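Local structure of pseudoazurin (Blue copper protein) (Sinorhizobium meliloti, 3TU6) at residues Lys40-Leu46 with Trp58-Asn63; Arg16-Phe20 with His83-Ile89; Met88-Ile92 with Ala115-Ile119. The protein binds one copper ion per subunit and, as a cupredoxin of the plastocyanin/azurin family, probably serves as an electron carrier in the periplasm. All blocks are in the same frame, centred on the assembly; numbering follows the deposited sequence.

Interaction 1. Residues Lys40-Leu46 with Trp58-Asn63. With CU (copper (II) ion), chain B.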
loop_
_atom_site.group_PDB
_atom_site.type_symbol
_atom_site.label_atom_id
_atom_site.label_comp_id
_atom_site.label_asym_id
_atom_site.label_seq_id
_atom_site.Cartn_x
_atom_site.Cartn_y
_atom_site.Cartn_z
ATOM N N LYS A 40 -3.202 13.536 10.552
ATOM C CA LYS A 40 -1.861 13.374 11.115
ATOM C C LYS A 40 -1.717 12.067 11.890
ATOM O O LYS A 40 -2.708 11.445 12.278
ATOM C CB LYS A 40 -1.517 14.555 12.028
ATOM C CG LYS A 40 -1.642 15.925 11.369
ATOM C CD LYS A 40 -0.695 16.086 10.186
ATOM C CE LYS A 40 -0.724 17.508 9.647
ATOM N NZ LYS A 40 0.207 17.698 8.500
ATOM N N GLY A 41 -0.468 11.659 12.104
ATOM C CA GLY A 41 -0.148 10.463 12.881
ATOM C C GLY A 41 0.093 9.206 12.061
ATOM O O GLY A 41 0.268 8.128 12.629
ATOM N N HIS A 42 0.109 9.334 10.734
ATOM C CA HIS A 42 0.331 8.187 9.847
ATOM C C HIS A 42 1.667 8.279 9.122
ATOM O O HIS A 42 2.257 9.354 9.003
ATOM C CB HIS A 42 -0.785 8.080 8.804
ATOM C CG HIS A 42 -2.163 8.100 9.384
ATOM N ND1 HIS A 42 -2.718 7.012 10.023
ATOM C CD2 HIS A 42 -3.104 9.072 9.413
ATOM C CE1 HIS A 42 -3.938 7.318 10.426
ATOM N NE2 HIS A 42 -4.197 8.562 10.066
ATOM N N ASN A 43 2.132 7.131 8.640
ATOM C CA ASN A 43 3.282 7.065 7.749
ATOM C C ASN A 43 3.041 6.013 6.670
ATOM O O ASN A 43 2.036 5.302 6.705
ATOM C CB ASN A 43 4.567 6.758 8.530
ATOM C CG ASN A 43 4.747 5.274 8.828
ATOM O OD1 ASN A 43 3.845 4.611 9.345
ATOM N ND2 ASN A 43 5.924 4.751 8.511
ATOM N N SER A 44 3.964 5.926 5.716
ATOM C CA SER A 44 3.933 4.882 4.697
ATOM C C SER A 44 5.308 4.237 4.586
ATOM O O SER A 44 6.303 4.926 4.353
ATOM C CB SER A 44 3.519 5.461 3.344
ATOM O OG SER A 44 3.470 4.443 2.358
ATOM N N ALA A 45 5.353 2.918 4.762
ATOM C CA ALA A 45 6.592 2.153 4.646
ATOM C C ALA A 45 6.313 0.810 3.977
ATOM O O ALA A 45 5.300 0.173 4.258
ATOM C CB ALA A 45 7.213 1.940 6.020
ATOM N N LEU A 46 7.218 0.390 3.097
ATOM C CA LEU A 46 7.091 -0.892 2.409
ATOM C C LEU A 46 7.241 -2.028 3.416
ATOM O O LEU A 46 8.145 -2.005 4.252
ATOM C CB LEU A 46 8.156 -1.018 1.312
ATOM C CG LEU A 46 8.099 -2.252 0.405
ATOM C CD1 LEU A 46 6.871 -2.211 -0.495
ATOM C CD2 LEU A 46 9.369 -2.359 -0.427
ATOM N N TRP A 58 10.948 1.798 0.533
ATOM C CA TRP A 58 10.780 3.093 1.180
ATOM C C TRP A 58 10.308 2.949 2.624
ATOM O O TRP A 58 9.656 1.966 2.988
ATOM C CB TRP A 58 9.822 3.987 0.384
ATOM C CG TRP A 58 8.374 3.602 0.469
ATOM C CD1 TRP A 58 7.462 4.042 1.385
ATOM C CD2 TRP A 58 7.665 2.722 -0.411
ATOM N NE1 TRP A 58 6.231 3.481 1.138
ATOM C CE2 TRP A 58 6.329 2.667 0.040
ATOM C CE3 TRP A 58 8.030 1.970 -1.535
ATOM C CZ2 TRP A 58 5.355 1.888 -0.592
ATOM C CZ3 TRP A 58 7.062 1.196 -2.164
ATOM C CH2 TRP A 58 5.741 1.162 -1.690
ATOM N N LYS A 59 10.651 3.944 3.437
ATOM C CA LYS A 59 10.276 3.975 4.842
ATOM C C LYS A 59 10.040 5.426 5.254
ATOM O O LYS A 59 10.940 6.099 5.757
ATOM C CB LYS A 59 11.371 3.323 5.694
ATOM C CG LYS A 59 11.018 3.171 7.171
ATOM C CD LYS A 59 12.148 2.518 7.962
ATOM C CE LYS A 59 12.248 1.023 7.690
ATOM N NZ LYS A 59 13.345 0.385 8.472
ATOM N N GLY A 60 8.822 5.904 5.018
ATOM C CA GLY A 60 8.466 7.286 5.303
ATOM C C GLY A 60 8.353 7.567 6.790
ATOM O O GLY A 60 7.971 6.693 7.567
ATOM N N LYS A 61 8.692 8.792 7.183
ATOM C CA LYS A 61 8.527 9.231 8.567
ATOM C C LYS A 61 7.064 9.587 8.818
ATOM O O LYS A 61 6.271 9.682 7.877
ATOM C CB LYS A 61 9.421 10.440 8.862
ATOM C CG LYS A 61 10.917 10.195 8.658
ATOM C CD LYS A 61 11.485 9.231 9.690
ATOM C CE LYS A 61 12.991 9.061 9.528
ATOM N NZ LYS A 61 13.353 8.423 8.233
ATOM N N ILE A 62 6.710 9.781 10.085
ATOM C CA ILE A 62 5.340 10.134 10.460
ATOM C C ILE A 62 4.988 11.509 9.887
ATOM O O ILE A 62 5.742 12.466 10.055
ATOM C CB ILE A 62 5.143 10.141 11.998
ATOM C CG1 ILE A 62 5.302 8.728 12.575
ATOM C CG2 ILE A 62 3.771 10.705 12.366
ATOM C CD1 ILE A 62 4.166 7.779 12.232
ATOM N N ASN A 63 3.848 11.580 9.196
ATOM C CA ASN A 63 3.385 12.796 8.506
ATOM C C ASN A 63 4.239 13.228 7.304
ATOM O O ASN A 63 4.005 14.298 6.734
ATOM C CB ASN A 63 3.234 13.972 9.481
ATOM C CG ASN A 63 2.361 13.639 10.673
ATOM O OD1 ASN A 63 1.463 12.800 10.587
ATOM N ND2 ASN A 63 2.617 14.300 11.793
HETATM CU CU CU B . -1.907 5.200 10.306
HETATM O O HOH W 1 -0.083 11.344 8.839
HETATM O O HOH W 2 5.114 8.401 5.482
#
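Trp58 and Leu46 form the dense end of this contact. The CB of Leu46 sits over the six-membered ring of Trp58, 4.1 Å from its centroid and only 8° off the ring normal, while Leu46 CD1 reaches the outer carbons CZ3 and CH2. The same indole uses its edge as well: NE1 donates to Ser44 OG at 3.2 Å, with the hydroxyl close to the ring plane. OG is turned anti to the nitrogen of its own residue (chi1 -179°), which carries it out to that edge. One bond at the rim and a methylene over the face thus limit how the indole can rotate. Beside the indole the backbones run antiparallel, bridged at Ala45 and Lys59, with Leu46 N bonded to Trp58 O and Gly60 N to Ser44 O.

Beyond this single bridge, side chains and water share the pairing with backbone bonds. Asn43 presents the edge of its amide, giving ND2 to Gly60 O at 3.0 Å with the acceptor near the amide plane; its OD1 accepts from Ala81 N, so both ends of the amide are used. A water joins Ser44 N to Lys61 O. Asn63 N meets His42 O at 2.7 Å in an almost straight bond, and Asn63 OD1 takes the N-H of Gly41 on a lone pair at 2.7 Å. Lys40, Lys61 and Ile62 are exposed to solvent along this looser part, as is Lys59 beside the bridge.

His42 turns the other way, its ND1 binding copper at 2.0 Å and its NE2 bonded to Asn10, so the pairing holds the backbone that presents this ligand. The short strand 45-46 is one of the two edge strands of the sheet, next to strand 74-79, whose Tyr76 and Tyr78 pack on Trp58.

Interaction 2. Residues Arg16-Phe20 with His83-Ile89. With CU (copper (II) ion), chain B.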
loop_
_atom_site.group_PDB
_atom_site.type_symbol
_atom_site.label_atom_id
_atom_site.label_comp_id
_atom_site.label_asym_id
_atom_site.label_seq_id
_atom_site.Cartn_x
_atom_site.Cartn_y
_atom_site.Cartn_z
ATOM N N ARG A 16 -13.752 2.568 6.833
ATOM C CA ARG A 16 -12.536 2.023 7.439
ATOM C C ARG A 16 -11.924 3.006 8.433
ATOM O O ARG A 16 -11.847 4.203 8.159
ATOM C CB ARG A 16 -11.497 1.688 6.367
ATOM C CG ARG A 16 -11.867 0.530 5.454
ATOM C CD ARG A 16 -10.790 0.318 4.400
ATOM N NE ARG A 16 -10.689 1.463 3.493
ATOM C CZ ARG A 16 -9.611 1.788 2.779
ATOM N NH1 ARG A 16 -8.494 1.069 2.850
ATOM N NH2 ARG A 16 -9.650 2.856 1.989
ATOM N N VAL A 17 -11.493 2.488 9.582
ATOM C CA VAL A 17 -10.806 3.283 10.600
ATOM C C VAL A 17 -9.306 3.032 10.490
ATOM O O VAL A 17 -8.863 1.887 10.583
ATOM C CB VAL A 17 -11.286 2.917 12.018
ATOM C CG1 VAL A 17 -10.551 3.747 13.063
ATOM C CG2 VAL A 17 -12.792 3.112 12.135
ATOM N N MET A 18 -8.536 4.107 10.311
ATOM C CA MET A 18 -7.107 4.032 9.980
ATOM C C MET A 18 -6.939 3.363 8.614
ATOM O O MET A 18 -6.791 2.139 8.518
ATOM C CB MET A 18 -6.305 3.283 11.059
ATOM C CG MET A 18 -6.574 3.715 12.500
ATOM S SD MET A 18 -6.212 5.450 12.830
ATOM C CE MET A 18 -7.861 6.145 12.836
ATOM N N ALA A 19 -6.961 4.169 7.554
ATOM C CA ALA A 19 -7.013 3.630 6.198
ATOM C C ALA A 19 -6.266 4.477 5.173
ATOM O O ALA A 19 -6.263 5.706 5.251
ATOM C CB ALA A 19 -8.466 3.464 5.768
ATOM N N PHE A 20 -5.636 3.801 4.215
ATOM C CA PHE A 20 -5.116 4.453 3.020
ATOM C C PHE A 20 -6.229 4.495 1.975
ATOM O O PHE A 20 -6.889 3.479 1.735
ATOM C CB PHE A 20 -3.913 3.694 2.460
ATOM C CG PHE A 20 -2.709 3.704 3.361
ATOM C CD1 PHE A 20 -1.898 4.829 3.451
ATOM C CD2 PHE A 20 -2.372 2.579 4.105
ATOM C CE1 PHE A 20 -0.777 4.834 4.276
ATOM C CE2 PHE A 20 -1.255 2.579 4.930
ATOM C CZ PHE A 20 -0.459 3.706 5.017
ATOM N N HIS A 83 -0.512 2.000 12.913
ATOM C CA HIS A 83 -1.856 1.429 12.794
ATOM C C HIS A 83 -1.937 0.131 11.980
ATOM O O HIS A 83 -3.035 -0.304 11.631
ATOM C CB HIS A 83 -2.809 2.473 12.203
ATOM C CG HIS A 83 -2.775 3.790 12.916
ATOM N ND1 HIS A 83 -2.322 4.947 12.321
ATOM C CD2 HIS A 83 -3.124 4.129 14.179
ATOM C CE1 HIS A 83 -2.404 5.945 13.184
ATOM N NE2 HIS A 83 -2.886 5.475 14.319
ATOM N N VAL A 84 -0.797 -0.499 11.693
ATOM C CA VAL A 84 -0.802 -1.743 10.914
ATOM C C VAL A 84 -1.620 -2.833 11.611
ATOM O O VAL A 84 -2.389 -3.542 10.962
ATOM C CB VAL A 84 0.623 -2.272 10.602
ATOM C CG1 VAL A 84 1.410 -2.543 11.880
ATOM C CG2 VAL A 84 0.542 -3.528 9.737
ATOM N N GLY A 85 -1.475 -2.940 12.930
ATOM C CA GLY A 85 -2.237 -3.904 13.721
ATOM C C GLY A 85 -3.737 -3.659 13.693
ATOM O O GLY A 85 -4.523 -4.586 13.887
ATOM N N MET A 86 -4.125 -2.406 13.455
ATOM C CA MET A 86 -5.529 -2.028 13.286
ATOM C C MET A 86 -6.017 -2.229 11.846
ATOM O O MET A 86 -7.194 -2.011 11.555
ATOM C CB MET A 86 -5.732 -0.564 13.692
ATOM C CG MET A 86 -5.318 -0.248 15.123
ATOM S SD MET A 86 -5.574 1.484 15.553
ATOM C CE MET A 86 -7.364 1.569 15.561
ATOM N N GLY A 87 -5.114 -2.627 10.952
ATOM C CA GLY A 87 -5.465 -2.969 9.573
ATOM C C GLY A 87 -5.091 -1.934 8.525
ATOM O O GLY A 87 -5.523 -2.040 7.376
ATOM N N MET A 88 -4.281 -0.944 8.899
ATOM C CA MET A 88 -3.914 0.127 7.975
ATOM C C MET A 88 -2.774 -0.297 7.047
ATOM O O MET A 88 -1.607 0.043 7.267
ATOM C CB MET A 88 -3.550 1.409 8.733
ATOM C CG MET A 88 -3.360 2.613 7.820
ATOM S SD MET A 88 -3.494 4.208 8.649
ATOM C CE MET A 88 -3.272 5.308 7.253
ATOM N N ILE A 89 -3.127 -1.061 6.015
ATOM C CA ILE A 89 -2.198 -1.396 4.939
ATOM C C ILE A 89 -2.805 -1.006 3.594
ATOM O O ILE A 89 -4.019 -0.806 3.480
ATOM C CB ILE A 89 -1.824 -2.899 4.931
ATOM C CG1 ILE A 89 -3.067 -3.784 4.788
ATOM C CG2 ILE A 89 -1.069 -3.265 6.201
ATOM C CD1 ILE A 89 -2.739 -5.237 4.482
HETATM CU CU CU B . -1.907 5.200 10.306
HETATM O O HOH W 3 -7.142 -1.389 3.882
HETATM O O HOH W 4 -5.742 0.882 4.652
#
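In Met18 CG stands beside the backbone N and the chain bends at chi2 (-60°), which lays its sulfur over the middle of the His83 imidazole. SD stands 3.6 Å from the ring centroid, 10° off the normal, a close sulfur-aromatic contact over the face. CG follows over the same ring and also touches CE of Met86, at 3.8 Å. Met88 is built differently: CG is anti to its backbone N (chi1 -171°) and the chain stays extended, so that SD reaches the copper and CE goes on to the Phe20 ring. That methyl lies 3.9 Å from the ring centroid, nearly on the normal, in a CH-pi contact, while SD stands farther off above the face. CE2 of Phe20 comes against Met88 CG at 3.6 Å, and Ile89 C lies at the ring edge.

This is half of a cupredoxin type 1 copper site: His83 ND1 binds the metal at 2.1 Å and Met88 SD at 2.5 Å, the longer bond expected of the methionine ligand in such sites; His42 and Cys80 complete the set. The ligand loop is folded tightly, with the carbonyl of His83 taking the N-H of Met88 and, weakly, that of Met86, and with Met88 at the centre of an inverse gamma turn.

Where the chain of 16-20 turns its corner at Met18, the CB of Met88 packs against the Met18 carbonyl oxygen. Two waters join the segments beyond: one receives the N-H of Phe20 and donates to Ile89 O at 2.7 Å, the other links Arg16 NH1 to that same oxygen. The Arg16 guanidinium lies with one face over Ala19 CB, bonded through NH2 to Phe20 O and held through NE by a salt bridge to Asp14.

Interaction 3. Residues Met88-Ile92 with Ala115-Ile119. With CU (copper (II) ion), chain B.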
loop_
_atom_site.group_PDB
_atom_site.type_symbol
_atom_site.label_atom_id
_atom_site.label_comp_id
_atom_site.label_asym_id
_atom_site.label_seq_id
_atom_site.Cartn_x
_atom_site.Cartn_y
_atom_site.Cartn_z
ATOM N N MET A 88 -4.281 -0.944 8.899
ATOM C CA MET A 88 -3.914 0.127 7.975
ATOM C C MET A 88 -2.774 -0.297 7.047
ATOM O O MET A 88 -1.607 0.043 7.267
ATOM C CB MET A 88 -3.550 1.409 8.733
ATOM C CG MET A 88 -3.360 2.613 7.820
ATOM S SD MET A 88 -3.494 4.208 8.649
ATOM C CE MET A 88 -3.272 5.308 7.253
ATOM N N ILE A 89 -3.127 -1.061 6.015
ATOM C CA ILE A 89 -2.198 -1.396 4.939
ATOM C C ILE A 89 -2.805 -1.006 3.594
ATOM O O ILE A 89 -4.019 -0.806 3.480
ATOM C CB ILE A 89 -1.824 -2.899 4.931
ATOM C CG1 ILE A 89 -3.067 -3.784 4.788
ATOM C CG2 ILE A 89 -1.069 -3.265 6.201
ATOM C CD1 ILE A 89 -2.739 -5.237 4.482
ATOM N N GLY A 90 -1.949 -0.892 2.586
ATOM C CA GLY A 90 -2.384 -0.600 1.225
ATOM C C GLY A 90 -1.532 -1.328 0.208
ATOM O O GLY A 90 -0.513 -1.931 0.555
ATOM N N ALA A 91 -1.950 -1.265 -1.051
ATOM C CA ALA A 91 -1.238 -1.926 -2.135
ATOM C C ALA A 91 -1.042 -0.988 -3.319
ATOM O O ALA A 91 -1.886 -0.132 -3.593
ATOM C CB ALA A 91 -1.993 -3.170 -2.574
ATOM N N ILE A 92 0.088 -1.147 -4.001
ATOM C CA ILE A 92 0.322 -0.501 -5.286
ATOM C C ILE A 92 0.651 -1.596 -6.288
ATOM O O ILE A 92 1.658 -2.289 -6.143
ATOM C CB ILE A 92 1.490 0.507 -5.241
ATOM C CG1 ILE A 92 1.285 1.527 -4.119
ATOM C CG2 ILE A 92 1.625 1.215 -6.583
ATOM C CD1 ILE A 92 2.401 2.546 -4.015
ATOM N N ALA A 115 -7.435 -7.190 6.188
ATOM C CA ALA A 115 -7.258 -6.088 5.242
ATOM C C ALA A 115 -6.555 -6.555 3.967
ATOM O O ALA A 115 -6.922 -6.143 2.868
ATOM C CB ALA A 115 -6.475 -4.957 5.890
ATOM N N ALA A 116 -5.548 -7.411 4.124
ATOM C CA ALA A 116 -4.822 -7.971 2.984
ATOM C C ALA A 116 -5.735 -8.853 2.129
ATOM O O ALA A 116 -5.713 -8.764 0.901
ATOM C CB ALA A 116 -3.611 -8.760 3.458
ATOM N N GLU A 117 -6.538 -9.689 2.784
ATOM C CA GLU A 117 -7.511 -10.540 2.090
ATOM C C GLU A 117 -8.500 -9.726 1.248
ATOM O O GLU A 117 -8.872 -10.144 0.151
ATOM C CB GLU A 117 -8.270 -11.418 3.091
ATOM C CG GLU A 117 -7.442 -12.579 3.640
ATOM C CD GLU A 117 -8.147 -13.353 4.744
ATOM O OE1 GLU A 117 -9.362 -13.142 4.955
ATOM O OE2 GLU A 117 -7.483 -14.180 5.403
ATOM N N LYS A 118 -8.917 -8.570 1.765
ATOM C CA LYS A 118 -9.781 -7.654 1.018
ATOM C C LYS A 118 -9.039 -7.047 -0.175
ATOM O O LYS A 118 -9.609 -6.903 -1.259
ATOM C CB LYS A 118 -10.295 -6.536 1.929
ATOM N N ILE A 119 -7.772 -6.696 0.035
ATOM C CA ILE A 119 -6.931 -6.129 -1.021
ATOM C C ILE A 119 -6.681 -7.134 -2.147
ATOM O O ILE A 119 -6.771 -6.780 -3.323
ATOM C CB ILE A 119 -5.578 -5.630 -0.459
ATOM C CG1 ILE A 119 -5.784 -4.344 0.346
ATOM C CG2 ILE A 119 -4.582 -5.372 -1.585
ATOM C CD1 ILE A 119 -4.607 -3.979 1.225
HETATM CU CU CU B . -1.907 5.200 10.306
#
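Helix 112-125, near the C-terminus, lies against strand 89-94 of the cupredoxin barrel, and Ile89 and Ala91 are the strand residues whose side chains meet it. Both point their CB toward the helix. CG1 of Ile89 lies 3.8 Å from the methyl of Ala115, and its CD1 pushes on to the helix backbone, 3.6 Å from Ala116 N, with the CB of Ala116 also in contact. The torsion responsible is chi1 58°, which sets CG1 between the backbone N and the carbonyl carbon and directs the longer branch at the helix surface. Ile119, one turn after Ala115, crosses Ile89 at a slant: its CD1 touches Ile89 CG1 at 3.9 Å and reaches the CA of Gly90. The other branch, CG2, closes on Ala91 CB at 3.5 Å.

In fold terms this is a helix packed on a sheet, the strand and helix axes 8.7 Å apart at closest approach and inclined by 27°, with their N-to-C directions broadly alike. Such an alignment lets alternate strand residues, Ile89 and Ala91, face residues one helical turn apart, Ala115 and Ile119. The small side chains of Ala115 and Ala116 allow the isoleucine tip to come right up to the main chain of the helix. The side-chain contacts are apolar, and most of the residues are buried, Ala115 being partly exposed. Met88, just ahead of the strand, has its CB directed away from the helix, and its sulfur binds copper. Around the joint, Ile119 also packs on Val24 of strand 19-27, Ala116 on Tyr108, and Ile89 on Gln79 of strand 74-79.

How the interactions relate
Along the chain, interaction 1 is nested inside the loop that interaction 2 closes, and interaction 3 starts on Met88 and Ile89, where interaction 2 ends. The centres of interactions 1 and 2 lie about 12 Å apart, and both touch the copper: the first supplies His42, the second His83 and Met88, and Cys80 is the fourth ligand. Interaction 3, its centre about 9 Å from that of interaction 2 and about 16 Å from that of interaction 1, lies nearer the centre of the chain. All three reach the same sheet, from the edge strand 45-46 to the neighbouring strands 19-27 and 89-94. The copper site is thus assembled from separate loops, with strand 89-94 running from it to the helix 112-125 contact.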